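Local coordinates for protein HTPA Reductase (Selaginella moellendorffii, PDB 5U5I) that probably catalyses the NADH- or NADPH-dependent reduction of 4-hydroxy-tetrahydrodipicolinate to tetrahydrodipicolinate in lysine biosynthesis, and binds NAD, at residues A166-T171 and V191-D196; E159-T164 and A215-K220; L155-S160 and L184-E189; V19-V24 and V45-V50. All blocks are in the same frame, centred on the assembly; numbering follows the deposited sequence.

In the fold
From the N terminus, contact 4 closes first, laying helix 14-25 on the hairpin of strands 43-47 and 50-56 in the NAD-binding half of the chain. The other three lie in the C-terminal half and meet at strand 154-161. Contacts 2 and 3 start from that strand and share E159 and S160. Contact 3 closes on the loop 184-189 and crosses contact 1, whose segments alternate with its own along the chain; contact 1 is nested inside the longer loop that contact 2 closes at strand 214-222. R195 to E159 and S169 to H217 bond contact 1 to contact 2. The centres of contacts 3 and 4 lie about 38 Å apart.

Contact 1 of 4, residues A166-T171 and V191-D196; sequences ADVSGT and VELVRD
V168 and L193 meet through their methyl groups: V168 CG2 lies 3.7 Å from L193 CD2, with the two side chains at about a right angle. The same V168 methyl also reaches V191, CG2 to CG1 at 3.8 Å, so one branch serves both partners. The first torsion explains this choice of branch, since at chi1 69° CG2 stands opposite the backbone N and faces 191-196, whereas CG1 takes no part in these two contacts. V191 is buried and also packs on I176, while L193 is more exposed.

Next to this apolar patch the R195 chain, bent at chi2, brings its guanidinium edge to the backbone of D167, with NH2 3.4 Å from D167 O. What positions the group is better defined. NH1 donates to V194 O at 3.0 Å with an N-H...O angle of 156°, close to the guanidinium plane but from well above the carbonyl plane. NH1 also forms a salt bridge with E159, and NE bonds to K165 O, so NH1 and NE both hold the head group, which limits its rotation. The D167 carboxylate keeps its distance, OD1 being 6.0 Å from NH2, and any attraction is probably modest.

Behind V168, S169 is the N-cap of helix 170-181: its OG caps A172 N and is bonded to H217, while its backbone N bonds to E159. The contact joins the connection leading into that helix with strand 192-194, the second strand of the beta-alpha-beta unit 154-161, 170-181, 192-194, in the C-terminal part of this DapB-family reductase.

Contact 2 of 4, residues E159-T164 and A215-K220; sequences ESHQST and AFHTYK
The imidazole of H161 lies with one face over the backbone of A215, whose CA is 3.8 Å from the ring centroid and only 18° off the ring normal, a CH-pi contact. The A215 methyl lies on the same side of the ring, out over its NE2-CD2 rim, with CB 3.1 Å from H161 NE2. With CG placed beside the backbone N (chi1 -77°), the ring swings back towards the neighbouring strand and meets H217, the two CE1 atoms lying 3.6 Å apart. Their planes are almost perpendicular, and H217 NE2 lies in the H161 plane, at its edge.

At the rim, next to CE1, H161 ND1 donates to E159 OE1 at 2.8 Å and 162°. The acceptor lies near the imidazole plane, but the donor comes from above the carboxylate. Outside the two strands, R195 and S169 are further partners of E159, and S169 is also one of H217. The aliphatic part of E159 runs alongside H217, CG to CD2 at 3.8 Å.

These side chains share one face of the mixed four-stranded sheet of the DapB C-terminal domain, where strands 154-161 and 214-222 run antiparallel. S160 and F216 form a hydrogen-bonded pair with reciprocal N-H...O=C bonds, S160 N to F216 O and F216 N to S160 O, each 2.8 Å. An alanine in place of H161 would take away the imidazole and is likely to leave E159 OE1 with one partner fewer and A215 CA and CB without the ring that covers them.

The H217 ring also stacks on H234.

Contact 3 of 4, residues L155-S160 and L184-E189; sequences LQVTES and LDFKDE
F186 and L155 are brought together by matching first torsions: in each, CG stands opposite the backbone N (chi1 -166° and 175°), which carries the phenyl ring and the isobutyl group into one another's path at about a right angle. The contact belongs to the beta-alpha-beta unit of the C-terminal domain, where the loop after helix 170-181 returns along the side of strand 154-161 that carries L155 and V157 before entering strand 192-194.

L155 CD2 sits over one face of the F186 ring, 4.0 Å from the centroid and 25° off its normal, a CH-pi contact displaced towards the rim, so that CG is its nearest ring atom at 3.6 Å. The far end of the ring reaches the next inward-facing residue of the strand, V157, whose CG2 is 3.8 Å from F186 CZ. One phenyl group thus spans two alternate positions, i and i+2, of the strand. L184 adds a second apolar touch, its CG packing 3.9 Å from L155 CB.

Helix 170-181 completes the surroundings: I176 touches both V157 and F186, and L179 touches L155. R180 of the same helix holds the loop by its NH1, which bonds to F186 O and forms a salt bridge with D188. If F186 were an alanine, the loss of the ring would probably open a gap against L155 and V157 and leave their methyl groups without this partner.

The ring also comes close to the strand backbone. F186 CE1 lies 3.2 Å from L155 O, while CD1 is 3.3 Å from the same oxygen.

Contact 4 of 4, residues V19-V24 and V45-V50; sequences VAEAAV and VVIGNV
I47 makes the tight part of this contact by pressing a single methyl against the helix. Its CG2, anti to the backbone N, lies 3.5 Å from both A20 C and E21 N and 3.7 Å from A20 CB, so it rests on helix main chain as much as on a side chain. The elements themselves stay apart, the axes of 19-24 and 45-47 approaching to 9.1 Å at 45°, and I47 bridges the interval.

V24 marks the change to the looser side. Its CG2 is 4.2 Å from V50 CG2 and equally far from I47 CG2, while CG1 approaches the amide oxygen of N49, OD1, at 3.5 Å. N49 is exposed here, and E21 is exposed at the other margin, beside I47. The extended E21 chain passes I47 with its CG and bonds through OE1 to Q17, one helical turn earlier.

The strand reverses through a type II' turn from I47 to V50, which links the two parts and is closed by V50 N donating to I47 O at 2.8 Å. G48 has a positive phi of 59°, and a CB on it would clash with V24 CG1, so the absence of a side chain suits both the turn and the helix.

The helix is the one that follows the first strand of the Rossmann-type NAD-binding domain, here covered by a beta hairpin. The chemistry is apolar contact across the interface, which implies that shape rather than directed polar bonding sets how the two fit.

Contact 1 of 4, residues A166-T171 and V191-D196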
# COMPACT_ATOMS: atom_id res chain seq x y z
N ALA B 166 10.55 -14.04 19.79
CA ALA B 166 11.31 -12.95 20.42
C ALA B 166 12.21 -12.17 19.43
O ALA B 166 13.36 -11.87 19.72
CB ALA B 166 12.14 -13.51 21.57
N ASP B 167 11.66 -11.84 18.27
CA ASP B 167 12.40 -11.10 17.23
C ASP B 167 11.39 -10.46 16.29
O ASP B 167 10.31 -11.01 16.09
CB ASP B 167 13.35 -12.04 16.46
CG ASP B 167 12.73 -13.42 16.18
OD1 ASP B 167 11.81 -13.52 15.34
OD2 ASP B 167 13.18 -14.41 16.80
N VAL B 168 11.72 -9.30 15.74
CA VAL B 168 10.76 -8.55 14.91
C VAL B 168 10.35 -9.33 13.65
O VAL B 168 11.13 -10.13 13.13
CB VAL B 168 11.29 -7.14 14.54
CG1 VAL B 168 12.46 -7.23 13.56
CG2 VAL B 168 10.17 -6.26 14.00
N SER B 169 9.12 -9.10 13.19
CA SER B 169 8.55 -9.88 12.09
C SER B 169 9.18 -9.48 10.76
O SER B 169 9.42 -8.29 10.51
CB SER B 169 7.02 -9.73 12.01
OG SER B 169 6.62 -8.61 11.23
N GLY B 170 9.44 -10.48 9.93
CA GLY B 170 10.00 -10.30 8.60
C GLY B 170 9.12 -9.45 7.69
O GLY B 170 9.63 -8.73 6.85
N THR B 171 7.80 -9.56 7.87
CA THR B 171 6.85 -8.75 7.13
C THR B 171 6.99 -7.27 7.51
O THR B 171 6.97 -6.39 6.63
CB THR B 171 5.41 -9.25 7.36
OG1 THR B 171 5.26 -10.54 6.77
CG2 THR B 171 4.38 -8.30 6.72
N VAL B 191 10.96 -0.38 15.96
CA VAL B 191 9.70 -1.13 16.00
C VAL B 191 9.41 -1.46 17.46
O VAL B 191 10.30 -1.89 18.20
CB VAL B 191 9.71 -2.43 15.16
CG1 VAL B 191 8.37 -3.15 15.28
CG2 VAL B 191 10.00 -2.13 13.70
N GLU B 192 8.17 -1.23 17.86
CA GLU B 192 7.72 -1.52 19.21
C GLU B 192 7.20 -2.95 19.23
O GLU B 192 6.22 -3.27 18.55
CB GLU B 192 6.62 -0.54 19.60
CG GLU B 192 6.25 -0.55 21.08
CD GLU B 192 5.85 0.83 21.59
OE1 GLU B 192 5.40 1.68 20.78
OE2 GLU B 192 5.98 1.06 22.82
N LEU B 193 7.89 -3.82 19.97
CA LEU B 193 7.54 -5.24 20.04
C LEU B 193 6.68 -5.49 21.27
O LEU B 193 7.20 -5.58 22.38
CB LEU B 193 8.80 -6.11 20.08
CG LEU B 193 9.78 -6.06 18.91
CD1 LEU B 193 10.90 -7.08 19.11
CD2 LEU B 193 9.10 -6.29 17.57
N VAL B 194 5.37 -5.60 21.07
CA VAL B 194 4.47 -5.93 22.16
C VAL B 194 4.50 -7.44 22.33
O VAL B 194 4.13 -8.18 21.42
CB VAL B 194 3.03 -5.42 21.89
CG1 VAL B 194 2.08 -5.88 23.00
CG2 VAL B 194 3.03 -3.90 21.78
N ARG B 195 4.98 -7.88 23.49
CA ARG B 195 5.07 -9.31 23.84
C ARG B 195 4.44 -9.70 25.20
O ARG B 195 4.36 -10.90 25.50
CB ARG B 195 6.54 -9.74 23.81
CG ARG B 195 7.17 -9.71 22.42
CD ARG B 195 6.57 -10.78 21.52
NE ARG B 195 7.19 -10.86 20.20
CZ ARG B 195 6.97 -10.02 19.19
NH1 ARG B 195 6.15 -8.97 19.31
NH2 ARG B 195 7.60 -10.21 18.03
N ASP B 196 3.99 -8.73 26.00
CA ASP B 196 3.33 -9.00 27.28
C ASP B 196 1.84 -9.24 27.04
O ASP B 196 1.17 -8.36 26.49
CB ASP B 196 3.54 -7.81 28.23
CG ASP B 196 2.96 -8.05 29.62
OD1 ASP B 196 1.76 -8.37 29.71
OD2 ASP B 196 3.69 -7.88 30.62

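Contact 2 of 4, residues E159-T164 and A215-K220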
# COMPACT_ATOMS: atom_id res chain seq x y z
N GLU B 159 4.01 -3.92 16.71
CA GLU B 159 3.93 -5.30 16.24
C GLU B 159 3.73 -6.24 17.43
O GLU B 159 4.38 -6.09 18.46
CB GLU B 159 5.21 -5.59 15.45
CG GLU B 159 5.34 -6.95 14.83
CD GLU B 159 6.15 -7.91 15.69
OE1 GLU B 159 5.59 -8.45 16.66
OE2 GLU B 159 7.35 -8.12 15.40
N SER B 160 2.81 -7.20 17.28
CA SER B 160 2.49 -8.16 18.33
C SER B 160 2.38 -9.59 17.80
O SER B 160 1.59 -9.87 16.90
CB SER B 160 1.20 -7.77 19.05
OG SER B 160 0.88 -8.69 20.07
N HIS B 161 3.18 -10.47 18.39
CA HIS B 161 3.18 -11.91 18.14
C HIS B 161 3.21 -12.63 19.50
O HIS B 161 3.44 -12.01 20.55
CB HIS B 161 4.40 -12.32 17.30
CG HIS B 161 4.31 -11.98 15.85
ND1 HIS B 161 4.49 -10.70 15.36
CD2 HIS B 161 4.07 -12.76 14.77
CE1 HIS B 161 4.35 -10.71 14.05
NE2 HIS B 161 4.10 -11.95 13.66
N GLN B 162 2.99 -13.94 19.47
CA GLN B 162 3.11 -14.77 20.67
C GLN B 162 4.48 -14.60 21.35
O GLN B 162 5.50 -14.41 20.66
CB GLN B 162 2.79 -16.25 20.39
CG GLN B 162 3.73 -17.02 19.45
CD GLN B 162 3.51 -16.76 17.97
OE1 GLN B 162 2.45 -16.29 17.53
NE2 GLN B 162 4.53 -17.07 17.17
N SER B 163 4.48 -14.66 22.68
CA SER B 163 5.64 -14.33 23.52
C SER B 163 6.95 -15.05 23.15
O SER B 163 8.04 -14.51 23.38
CB SER B 163 5.31 -14.65 24.99
OG SER B 163 4.00 -14.22 25.33
N THR B 164 6.82 -16.26 22.60
CA THR B 164 7.97 -17.06 22.17
C THR B 164 8.70 -16.50 20.93
O THR B 164 9.92 -16.65 20.82
CB THR B 164 7.54 -18.51 21.90
OG1 THR B 164 6.40 -18.51 21.03
CG2 THR B 164 7.19 -19.21 23.21
N ALA B 215 -0.38 -12.54 14.80
CA ALA B 215 0.54 -11.63 14.16
C ALA B 215 -0.19 -10.32 13.83
O ALA B 215 -0.79 -10.19 12.75
CB ALA B 215 1.11 -12.28 12.90
N PHE B 216 -0.14 -9.37 14.76
CA PHE B 216 -0.82 -8.07 14.63
C PHE B 216 0.21 -6.98 14.33
O PHE B 216 1.23 -6.90 15.00
CB PHE B 216 -1.58 -7.73 15.92
CG PHE B 216 -2.91 -8.43 16.06
CD1 PHE B 216 -3.07 -9.79 15.74
CD2 PHE B 216 -4.00 -7.75 16.58
CE1 PHE B 216 -4.29 -10.43 15.91
CE2 PHE B 216 -5.23 -8.38 16.74
CZ PHE B 216 -5.37 -9.72 16.41
N HIS B 217 -0.09 -6.14 13.33
CA HIS B 217 0.80 -5.07 12.86
C HIS B 217 0.05 -3.76 12.64
O HIS B 217 -1.00 -3.75 11.99
CB HIS B 217 1.41 -5.44 11.50
CG HIS B 217 2.25 -6.68 11.52
ND1 HIS B 217 1.71 -7.95 11.52
CD2 HIS B 217 3.59 -6.84 11.51
CE1 HIS B 217 2.69 -8.83 11.50
NE2 HIS B 217 3.84 -8.19 11.51
N THR B 218 0.62 -2.66 13.14
CA THR B 218 0.08 -1.31 12.93
C THR B 218 1.22 -0.41 12.48
O THR B 218 2.25 -0.33 13.14
CB THR B 218 -0.52 -0.72 14.23
OG1 THR B 218 -1.61 -1.52 14.67
CG2 THR B 218 -1.01 0.72 14.03
N TYR B 219 1.03 0.25 11.34
CA TYR B 219 1.96 1.24 10.84
C TYR B 219 1.21 2.58 10.82
O TYR B 219 0.13 2.66 10.22
CB TYR B 219 2.42 0.89 9.43
CG TYR B 219 2.82 -0.55 9.22
CD1 TYR B 219 1.85 -1.53 8.98
CD2 TYR B 219 4.15 -0.95 9.26
CE1 TYR B 219 2.20 -2.85 8.78
CE2 TYR B 219 4.52 -2.29 9.06
CZ TYR B 219 3.54 -3.23 8.82
OH TYR B 219 3.87 -4.55 8.62
N LYS B 220 1.77 3.61 11.46
CA LYS B 220 1.19 4.97 11.46
C LYS B 220 2.14 5.95 10.76
O LYS B 220 3.30 6.04 11.13
CB LYS B 220 0.91 5.46 12.88
CG LYS B 220 -0.05 4.58 13.65
CD LYS B 220 -0.29 5.09 15.06
CE LYS B 220 -1.02 4.07 15.91
NZ LYS B 220 -1.51 4.69 17.17

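Contact 3 of 4, residues L155-S160 and L184-E189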
# COMPACT_ATOMS: atom_id res chain seq x y z
N LEU B 155 7.06 8.01 11.12
CA LEU B 155 6.60 6.62 11.10
C LEU B 155 6.63 6.04 12.51
O LEU B 155 7.65 6.12 13.18
CB LEU B 155 7.49 5.78 10.19
CG LEU B 155 7.25 4.26 10.11
CD1 LEU B 155 5.83 3.94 9.67
CD2 LEU B 155 8.24 3.57 9.19
N GLN B 156 5.51 5.46 12.96
CA GLN B 156 5.46 4.57 14.13
C GLN B 156 5.05 3.17 13.65
O GLN B 156 4.08 3.04 12.89
CB GLN B 156 4.43 5.05 15.15
CG GLN B 156 4.72 6.42 15.75
CD GLN B 156 3.52 7.01 16.48
OE1 GLN B 156 3.25 8.20 16.37
NE2 GLN B 156 2.80 6.18 17.23
N VAL B 157 5.78 2.14 14.08
CA VAL B 157 5.46 0.74 13.75
C VAL B 157 5.37 -0.06 15.05
O VAL B 157 6.34 -0.11 15.82
CB VAL B 157 6.50 0.08 12.83
CG1 VAL B 157 6.11 -1.37 12.50
CG2 VAL B 157 6.69 0.89 11.56
N THR B 158 4.22 -0.67 15.28
CA THR B 158 4.03 -1.52 16.44
C THR B 158 3.53 -2.91 16.01
O THR B 158 2.74 -3.05 15.06
CB THR B 158 3.15 -0.85 17.53
OG1 THR B 158 2.92 -1.78 18.60
CG2 THR B 158 1.82 -0.39 16.99
N GLU B 159 4.01 -3.92 16.71
CA GLU B 159 3.93 -5.30 16.24
C GLU B 159 3.73 -6.24 17.43
O GLU B 159 4.38 -6.09 18.46
CB GLU B 159 5.21 -5.59 15.45
CG GLU B 159 5.34 -6.95 14.83
CD GLU B 159 6.15 -7.91 15.69
OE1 GLU B 159 5.59 -8.45 16.66
OE2 GLU B 159 7.35 -8.12 15.40
N SER B 160 2.81 -7.20 17.28
CA SER B 160 2.49 -8.16 18.33
C SER B 160 2.38 -9.59 17.80
O SER B 160 1.59 -9.87 16.90
CB SER B 160 1.20 -7.77 19.05
OG SER B 160 0.88 -8.69 20.07
N LEU B 184 10.55 7.95 4.69
CA LEU B 184 10.48 7.85 6.14
C LEU B 184 11.87 7.52 6.69
O LEU B 184 12.61 6.74 6.09
CB LEU B 184 9.46 6.79 6.59
CG LEU B 184 7.97 7.14 6.56
CD1 LEU B 184 7.70 8.44 7.31
CD2 LEU B 184 7.42 7.23 5.14
N ASP B 185 12.22 8.14 7.81
CA ASP B 185 13.47 7.88 8.52
C ASP B 185 13.13 7.05 9.77
O ASP B 185 12.47 7.54 10.69
CB ASP B 185 14.15 9.19 8.92
CG ASP B 185 15.45 8.97 9.69
OD1 ASP B 185 16.14 7.95 9.43
OD2 ASP B 185 15.80 9.82 10.55
N PHE B 186 13.58 5.79 9.77
CA PHE B 186 13.15 4.80 10.76
C PHE B 186 14.11 3.61 10.81
O PHE B 186 14.17 2.81 9.88
CB PHE B 186 11.73 4.34 10.39
CG PHE B 186 11.03 3.58 11.47
CD1 PHE B 186 10.26 4.25 12.41
CD2 PHE B 186 11.11 2.19 11.53
CE1 PHE B 186 9.60 3.55 13.41
CE2 PHE B 186 10.45 1.49 12.52
CZ PHE B 186 9.69 2.16 13.46
N LYS B 187 14.87 3.49 11.90
CA LYS B 187 15.72 2.32 12.13
C LYS B 187 14.87 1.10 12.53
O LYS B 187 13.77 1.24 13.07
CB LYS B 187 16.78 2.62 13.19
N ASP B 188 15.38 -0.10 12.26
CA ASP B 188 14.67 -1.34 12.56
C ASP B 188 14.37 -1.53 14.05
O ASP B 188 13.28 -1.99 14.39
CB ASP B 188 15.43 -2.56 12.01
CG ASP B 188 15.35 -2.65 10.48
OD1 ASP B 188 14.49 -1.96 9.87
OD2 ASP B 188 16.13 -3.42 9.88
N GLU B 189 15.29 -1.14 14.92
CA GLU B 189 15.07 -1.27 16.37
C GLU B 189 14.02 -0.30 16.95
O GLU B 189 13.65 -0.42 18.12
CB GLU B 189 16.40 -1.23 17.16
CG GLU B 189 16.99 0.15 17.51
CD GLU B 189 18.08 0.61 16.55
OE1 GLU B 189 17.88 0.53 15.31
OE2 GLU B 189 19.13 1.08 17.03

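Contact 4 of 4, residues V19-V24 and V45-V50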
# COMPACT_ATOMS: atom_id res chain seq x y z
N VAL B 19 -1.95 -26.70 8.08
CA VAL B 19 -1.82 -26.94 6.63
C VAL B 19 -2.44 -28.28 6.20
O VAL B 19 -3.20 -28.34 5.24
CB VAL B 19 -0.33 -26.89 6.18
CG1 VAL B 19 -0.17 -27.38 4.74
CG2 VAL B 19 0.23 -25.47 6.30
N ALA B 20 -2.10 -29.34 6.91
CA ALA B 20 -2.59 -30.67 6.56
C ALA B 20 -4.11 -30.76 6.74
O ALA B 20 -4.79 -31.34 5.91
CB ALA B 20 -1.87 -31.75 7.37
N GLU B 21 -4.64 -30.17 7.81
CA GLU B 21 -6.09 -30.10 8.01
C GLU B 21 -6.78 -29.37 6.84
O GLU B 21 -7.81 -29.82 6.35
CB GLU B 21 -6.45 -29.41 9.34
CG GLU B 21 -6.16 -30.27 10.58
CD GLU B 21 -6.08 -29.49 11.91
OE1 GLU B 21 -6.04 -30.16 12.97
OE2 GLU B 21 -6.03 -28.24 11.93
N ALA B 22 -6.19 -28.26 6.40
CA ALA B 22 -6.80 -27.40 5.37
C ALA B 22 -6.74 -28.09 4.03
O ALA B 22 -7.70 -28.03 3.27
CB ALA B 22 -6.11 -26.04 5.31
N ALA B 23 -5.63 -28.79 3.76
CA ALA B 23 -5.48 -29.57 2.53
C ALA B 23 -6.56 -30.65 2.43
O ALA B 23 -7.19 -30.79 1.39
CB ALA B 23 -4.10 -30.18 2.44
N VAL B 24 -6.78 -31.37 3.53
CA VAL B 24 -7.77 -32.44 3.56
C VAL B 24 -9.17 -31.85 3.40
O VAL B 24 -9.94 -32.34 2.58
CB VAL B 24 -7.69 -33.32 4.84
CG1 VAL B 24 -8.88 -34.27 4.93
CG2 VAL B 24 -6.40 -34.13 4.83
N VAL B 45 -1.01 -39.90 13.91
CA VAL B 45 -1.91 -38.82 14.19
C VAL B 45 -3.04 -38.84 13.18
O VAL B 45 -2.92 -39.43 12.11
CB VAL B 45 -1.18 -37.46 14.21
CG1 VAL B 45 -0.01 -37.54 15.18
CG2 VAL B 45 -0.72 -37.02 12.83
N VAL B 46 -4.15 -38.22 13.57
CA VAL B 46 -5.34 -38.14 12.75
C VAL B 46 -5.43 -36.71 12.25
O VAL B 46 -5.33 -35.76 13.04
CB VAL B 46 -6.61 -38.50 13.55
CG1 VAL B 46 -7.83 -38.50 12.65
CG2 VAL B 46 -6.44 -39.86 14.21
N ILE B 47 -5.57 -36.57 10.93
CA ILE B 47 -5.78 -35.30 10.24
C ILE B 47 -7.01 -35.48 9.34
O ILE B 47 -6.97 -36.21 8.34
CB ILE B 47 -4.56 -34.90 9.38
CG1 ILE B 47 -3.25 -34.85 10.21
CG2 ILE B 47 -4.81 -33.59 8.64
CD1 ILE B 47 -3.05 -33.60 11.03
N GLY B 48 -8.12 -34.82 9.72
CA GLY B 48 -9.42 -35.01 9.08
C GLY B 48 -9.86 -36.46 9.18
O GLY B 48 -9.94 -37.02 10.28
N ASN B 49 -10.09 -37.08 8.03
CA ASN B 49 -10.36 -38.52 7.94
C ASN B 49 -9.10 -39.38 7.66
O ASN B 49 -9.21 -40.57 7.33
CB ASN B 49 -11.46 -38.80 6.88
CG ASN B 49 -11.10 -38.31 5.47
OD1 ASN B 49 -10.17 -37.51 5.27
ND2 ASN B 49 -11.87 -38.78 4.48
N VAL B 50 -7.90 -38.79 7.80
CA VAL B 50 -6.66 -39.46 7.39
C VAL B 50 -5.75 -39.77 8.59
O VAL B 50 -5.38 -38.88 9.36
CB VAL B 50 -5.86 -38.63 6.35
CG1 VAL B 50 -4.62 -39.40 5.92
CG2 VAL B 50 -6.73 -38.30 5.13